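Local coordinates for protein (hdlp (histone deacetylase-like protein)) (Aquifex aeolicus, PDB 1C3P) that probably acts as a zinc-dependent deacetylase of the histone deacetylase family, built on an alpha/beta fold, at residues 271-283 with 301-313. Sequence-based numbering, arbitrary orientation.
Sequences SNVAFLKAFNIVR and ALARAWTLIWCEL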
loop_
_atom_site.group_PDB
_atom_site.type_symbol
_atom_site.label_atom_id
_atom_site.label_comp_id
_atom_site.label_asym_id
_atom_site.label_seq_id
_atom_site.Cartn_x
_atom_site.Cartn_y
_atom_site.Cartn_z
ATOM N N SER A 271 11.922 1.885 -11.299
ATOM C CA SER A 271 13.035 2.407 -10.502
ATOM C C SER A 271 12.428 3.125 -9.290
ATOM O O SER A 271 11.267 3.554 -9.360
ATOM C CB SER A 271 13.838 3.438 -11.303
ATOM O OG SER A 271 13.083 4.625 -11.516
ATOM N N ASN A 272 13.200 3.273 -8.204
ATOM C CA ASN A 272 12.738 3.961 -6.980
ATOM C C ASN A 272 12.485 5.418 -7.290
ATOM O O ASN A 272 11.683 6.071 -6.627
ATOM C CB ASN A 272 13.794 4.027 -5.872
ATOM C CG ASN A 272 14.134 2.714 -5.282
ATOM O OD1 ASN A 272 15.103 2.622 -4.518
ATOM N ND2 ASN A 272 13.347 1.684 -5.591
ATOM N N VAL A 273 13.253 5.948 -8.239
ATOM C CA VAL A 273 13.122 7.349 -8.612
ATOM C C VAL A 273 11.827 7.629 -9.364
ATOM O O VAL A 273 11.253 8.697 -9.226
ATOM C CB VAL A 273 14.343 7.811 -9.419
ATOM C CG1 VAL A 273 14.129 9.212 -9.942
ATOM C CG2 VAL A 273 15.569 7.812 -8.497
ATOM N N ALA A 274 11.355 6.669 -10.153
ATOM C CA ALA A 274 10.087 6.865 -10.840
ATOM C C ALA A 274 8.976 6.726 -9.780
ATOM O O ALA A 274 7.940 7.391 -9.865
ATOM C CB ALA A 274 9.921 5.815 -11.950
ATOM N N PHE A 275 9.204 5.857 -8.787
ATOM C CA PHE A 275 8.249 5.635 -7.694
ATOM C C PHE A 275 8.064 6.967 -6.970
ATOM O O PHE A 275 6.943 7.388 -6.657
ATOM C CB PHE A 275 8.817 4.579 -6.736
ATOM C CG PHE A 275 7.998 4.347 -5.496
ATOM C CD1 PHE A 275 6.779 3.685 -5.548
ATOM C CD2 PHE A 275 8.488 4.755 -4.259
ATOM C CE1 PHE A 275 6.059 3.427 -4.378
ATOM C CE2 PHE A 275 7.781 4.505 -3.083
ATOM C CZ PHE A 275 6.566 3.838 -3.145
ATOM N N LEU A 276 9.184 7.636 -6.736
ATOM C CA LEU A 276 9.191 8.924 -6.061
ATOM C C LEU A 276 8.493 9.973 -6.935
ATOM O O LEU A 276 7.690 10.767 -6.435
ATOM C CB LEU A 276 10.645 9.321 -5.755
ATOM C CG LEU A 276 10.919 10.532 -4.848
ATOM C CD1 LEU A 276 12.423 10.802 -4.817
ATOM C CD2 LEU A 276 10.209 11.752 -5.355
ATOM N N LYS A 277 8.790 9.997 -8.233
ATOM C CA LYS A 277 8.126 10.969 -9.093
ATOM C C LYS A 277 6.626 10.766 -9.154
ATOM O O LYS A 277 5.864 11.730 -9.254
ATOM C CB LYS A 277 8.683 10.942 -10.516
ATOM C CG LYS A 277 9.986 11.655 -10.663
ATOM C CD LYS A 277 10.183 12.080 -12.108
ATOM C CE LYS A 277 9.070 13.021 -12.549
ATOM N NZ LYS A 277 9.261 13.482 -13.948
ATOM N N ALA A 278 6.195 9.509 -9.097
ATOM C CA ALA A 278 4.764 9.199 -9.144
ATOM C C ALA A 278 4.077 9.859 -7.947
ATOM O O ALA A 278 3.014 10.487 -8.058
ATOM C CB ALA A 278 4.558 7.664 -9.095
ATOM N N PHE A 279 4.701 9.706 -6.790
ATOM C CA PHE A 279 4.198 10.291 -5.552
ATOM C C PHE A 279 4.041 11.812 -5.699
ATOM O O PHE A 279 3.014 12.393 -5.321
ATOM C CB PHE A 279 5.189 9.972 -4.425
ATOM C CG PHE A 279 4.889 10.670 -3.131
ATOM C CD1 PHE A 279 3.758 10.336 -2.384
ATOM C CD2 PHE A 279 5.758 11.637 -2.639
ATOM C CE1 PHE A 279 3.506 10.963 -1.153
ATOM C CE2 PHE A 279 5.516 12.265 -1.415
ATOM C CZ PHE A 279 4.391 11.927 -0.669
ATOM N N ASN A 280 5.064 12.452 -6.252
ATOM C CA ASN A 280 5.025 13.893 -6.429
ATOM C C ASN A 280 4.051 14.360 -7.495
ATOM O O ASN A 280 3.498 15.456 -7.401
ATOM C CB ASN A 280 6.435 14.431 -6.694
ATOM C CG ASN A 280 7.330 14.299 -5.472
ATOM O OD1 ASN A 280 6.875 14.481 -4.341
ATOM N ND2 ASN A 280 8.606 14.017 -5.692
ATOM N N ILE A 281 3.832 13.525 -8.502
ATOM C CA ILE A 281 2.869 13.850 -9.546
ATOM C C ILE A 281 1.459 13.885 -8.943
ATOM O O ILE A 281 0.635 14.723 -9.318
ATOM C CB ILE A 281 2.886 12.800 -10.672
ATOM C CG1 ILE A 281 4.169 12.929 -11.491
ATOM C CG2 ILE A 281 1.669 12.970 -11.555
ATOM C CD1 ILE A 281 4.284 11.883 -12.596
ATOM N N VAL A 282 1.171 12.966 -8.026
ATOM C CA VAL A 282 -0.152 12.931 -7.405
ATOM C C VAL A 282 -0.348 14.207 -6.590
ATOM O O VAL A 282 -1.400 14.851 -6.650
ATOM C CB VAL A 282 -0.329 11.700 -6.484
ATOM C CG1 VAL A 282 -1.589 11.863 -5.648
ATOM C CG2 VAL A 282 -0.453 10.429 -7.332
ATOM N N ARG A 283 0.683 14.584 -5.850
ATOM C CA ARG A 283 0.604 15.788 -5.031
ATOM C C ARG A 283 0.448 17.058 -5.868
ATOM O O ARG A 283 -0.207 18.008 -5.439
ATOM C CB ARG A 283 1.840 15.888 -4.150
ATOM C CG ARG A 283 1.945 14.763 -3.122
ATOM C CD ARG A 283 3.308 14.747 -2.474
ATOM N NE ARG A 283 3.522 15.891 -1.600
ATOM C CZ ARG A 283 4.716 16.393 -1.316
ATOM N NH1 ARG A 283 5.811 15.853 -1.845
ATOM N NH2 ARG A 283 4.818 17.424 -0.491
ATOM N N ALA A 301 14.523 -3.097 -1.421
ATOM C CA ALA A 301 13.696 -2.268 -2.286
ATOM C C ALA A 301 12.765 -1.418 -1.454
ATOM O O ALA A 301 12.650 -0.215 -1.664
ATOM C CB ALA A 301 12.895 -3.148 -3.243
ATOM N N LEU A 302 12.102 -2.075 -0.509
ATOM C CA LEU A 302 11.168 -1.433 0.389
ATOM C C LEU A 302 11.840 -0.327 1.186
ATOM O O LEU A 302 11.389 0.810 1.175
ATOM C CB LEU A 302 10.573 -2.497 1.323
ATOM C CG LEU A 302 9.673 -2.166 2.517
ATOM C CD1 LEU A 302 9.052 -3.455 3.034
ATOM C CD2 LEU A 302 10.462 -1.498 3.623
ATOM N N ALA A 303 12.935 -0.662 1.864
ATOM C CA ALA A 303 13.628 0.314 2.692
ATOM C C ALA A 303 14.103 1.550 1.963
ATOM O O ALA A 303 13.898 2.670 2.435
ATOM C CB ALA A 303 14.797 -0.343 3.404
ATOM N N ARG A 304 14.747 1.376 0.815
ATOM C CA ARG A 304 15.246 2.537 0.107
ATOM C C ARG A 304 14.132 3.384 -0.492
ATOM O O ARG A 304 14.187 4.614 -0.441
ATOM C CB ARG A 304 16.229 2.120 -1.013
ATOM C CG ARG A 304 17.516 1.392 -0.565
ATOM C CD ARG A 304 18.481 1.248 -1.767
ATOM N NE ARG A 304 17.767 0.743 -2.929
ATOM C CZ ARG A 304 18.121 0.936 -4.196
ATOM N NH1 ARG A 304 19.210 1.638 -4.514
ATOM N NH2 ARG A 304 17.356 0.442 -5.157
ATOM N N ALA A 305 13.114 2.732 -1.048
ATOM C CA ALA A 305 12.025 3.467 -1.681
ATOM C C ALA A 305 11.200 4.284 -0.708
ATOM O O ALA A 305 10.908 5.451 -0.969
ATOM C CB ALA A 305 11.119 2.490 -2.488
ATOM N N TRP A 306 10.803 3.690 0.413
ATOM C CA TRP A 306 10.038 4.465 1.371
ATOM C C TRP A 306 10.918 5.535 1.982
ATOM O O TRP A 306 10.423 6.567 2.428
ATOM C CB TRP A 306 9.430 3.585 2.461
ATOM C CG TRP A 306 8.156 2.910 2.007
ATOM C CD1 TRP A 306 7.364 3.278 0.961
ATOM C CD2 TRP A 306 7.505 1.801 2.633
ATOM N NE1 TRP A 306 6.254 2.467 0.895
ATOM C CE2 TRP A 306 6.317 1.553 1.910
ATOM C CE3 TRP A 306 7.809 0.992 3.737
ATOM C CZ2 TRP A 306 5.431 0.524 2.258
ATOM C CZ3 TRP A 306 6.932 -0.029 4.083
ATOM C CH2 TRP A 306 5.753 -0.252 3.342
ATOM N N THR A 307 12.223 5.298 2.011
ATOM C CA THR A 307 13.112 6.314 2.556
ATOM C C THR A 307 13.030 7.536 1.640
ATOM O O THR A 307 12.997 8.664 2.122
ATOM C CB THR A 307 14.562 5.777 2.693
ATOM O OG1 THR A 307 14.608 4.856 3.792
ATOM C CG2 THR A 307 15.552 6.913 2.942
ATOM N N LEU A 308 12.975 7.324 0.323
ATOM C CA LEU A 308 12.842 8.456 -0.597
ATOM C C LEU A 308 11.553 9.227 -0.285
ATOM O O LEU A 308 11.520 10.468 -0.296
ATOM C CB LEU A 308 12.822 7.987 -2.060
ATOM C CG LEU A 308 14.111 7.370 -2.611
ATOM C CD1 LEU A 308 13.964 7.059 -4.118
ATOM C CD2 LEU A 308 15.259 8.363 -2.380
ATOM N N ILE A 309 10.481 8.492 -0.009
ATOM C CA ILE A 309 9.213 9.131 0.313
ATOM C C ILE A 309 9.348 9.937 1.600
ATOM O O ILE A 309 8.868 11.069 1.684
ATOM C CB ILE A 309 8.086 8.102 0.534
ATOM C CG1 ILE A 309 7.827 7.310 -0.749
ATOM C CG2 ILE A 309 6.826 8.819 0.990
ATOM C CD1 ILE A 309 7.363 8.169 -1.908
ATOM N N TRP A 310 9.994 9.361 2.610
ATOM C CA TRP A 310 10.127 10.085 3.877
ATOM C C TRP A 310 10.960 11.360 3.691
ATOM O O TRP A 310 10.611 12.423 4.218
ATOM C CB TRP A 310 10.740 9.187 4.947
ATOM C CG TRP A 310 10.902 9.884 6.250
ATOM C CD1 TRP A 310 12.079 10.171 6.878
ATOM C CD2 TRP A 310 9.863 10.494 7.040
ATOM N NE1 TRP A 310 11.842 10.925 8.003
ATOM C CE2 TRP A 310 10.492 11.138 8.127
ATOM C CE3 TRP A 310 8.466 10.559 6.934
ATOM C CZ2 TRP A 310 9.772 11.838 9.101
ATOM C CZ3 TRP A 310 7.750 11.253 7.898
ATOM C CH2 TRP A 310 8.405 11.886 8.971
ATOM N N CYS A 311 12.047 11.258 2.930
ATOM C CA CYS A 311 12.887 12.421 2.665
ATOM C C CYS A 311 12.098 13.522 1.951
ATOM O O CYS A 311 12.229 14.688 2.306
ATOM C CB CYS A 311 14.136 12.026 1.850
ATOM S SG CYS A 311 15.407 11.093 2.773
ATOM N N GLU A 312 11.270 13.162 0.962
ATOM C CA GLU A 312 10.447 14.158 0.245
ATOM C C GLU A 312 9.498 14.879 1.206
ATOM O O GLU A 312 9.411 16.108 1.221
ATOM C CB GLU A 312 9.551 13.500 -0.811
ATOM C CG GLU A 312 9.725 13.952 -2.246
ATOM C CD GLU A 312 9.735 15.457 -2.439
ATOM O OE1 GLU A 312 8.778 16.157 -2.038
ATOM O OE2 GLU A 312 10.725 15.940 -3.015
ATOM N N LEU A 313 8.755 14.102 1.988
ATOM C CA LEU A 313 7.789 14.671 2.931
ATOM C C LEU A 313 8.445 15.502 4.027
ATOM O O LEU A 313 7.968 16.591 4.347
ATOM C CB LEU A 313 6.969 13.564 3.598
ATOM C CG LEU A 313 6.000 12.746 2.744
ATOM C CD1 LEU A 313 5.391 11.653 3.606
ATOM C CD2 LEU A 313 4.920 13.650 2.185
HETATM O O HOH W 1 14.543 -0.449 -6.031
#
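Asn-272 and Ala-305 bring the backbones of 271-283 and 301-313 nearest, their CA atoms 5.4 Å apart. The two helical segments run the same way at a crossing angle of -37°, their axes approaching to 9.4 Å. Between them, Ile-309 CD1 lies over one face of the Phe-279 ring, 4.2 Å from its centroid, a CH-pi contact, while Leu-313 CD2 meets the ring edge at CZ (3.4 Å). Phe-275, with CG anti to the backbone N (chi1 174°), sets CE2 3.6 Å from Ile-309 CG1. Strands 250-254 and 290-292, parallel neighbours in the central sheet of the arginase-like deacetylase fold, precede these helices in turn; Phe-279 packs on their Leu-253 and Tyr-291. Glu-312 is a knob among Leu-276, Phe-279, Asn-280 and Arg-283. Its OE1 accepts from Arg-283 NH1 at 3.0 Å, a salt bridge in the guanidinium plane but on the anti side of the carboxylate; Arg-283 NH2 pairs with Glu-288. Were this glutamate an alanine, NH1 would probably lose its charged mate and the hole stay partly unfilled. Farther along, Asn-272 OD1 sits over a face of the Arg-304 guanidinium, 3.2 Å from NH2 but too poorly angled to bond, while Arg-304 NH1 bonds Thr-350 O.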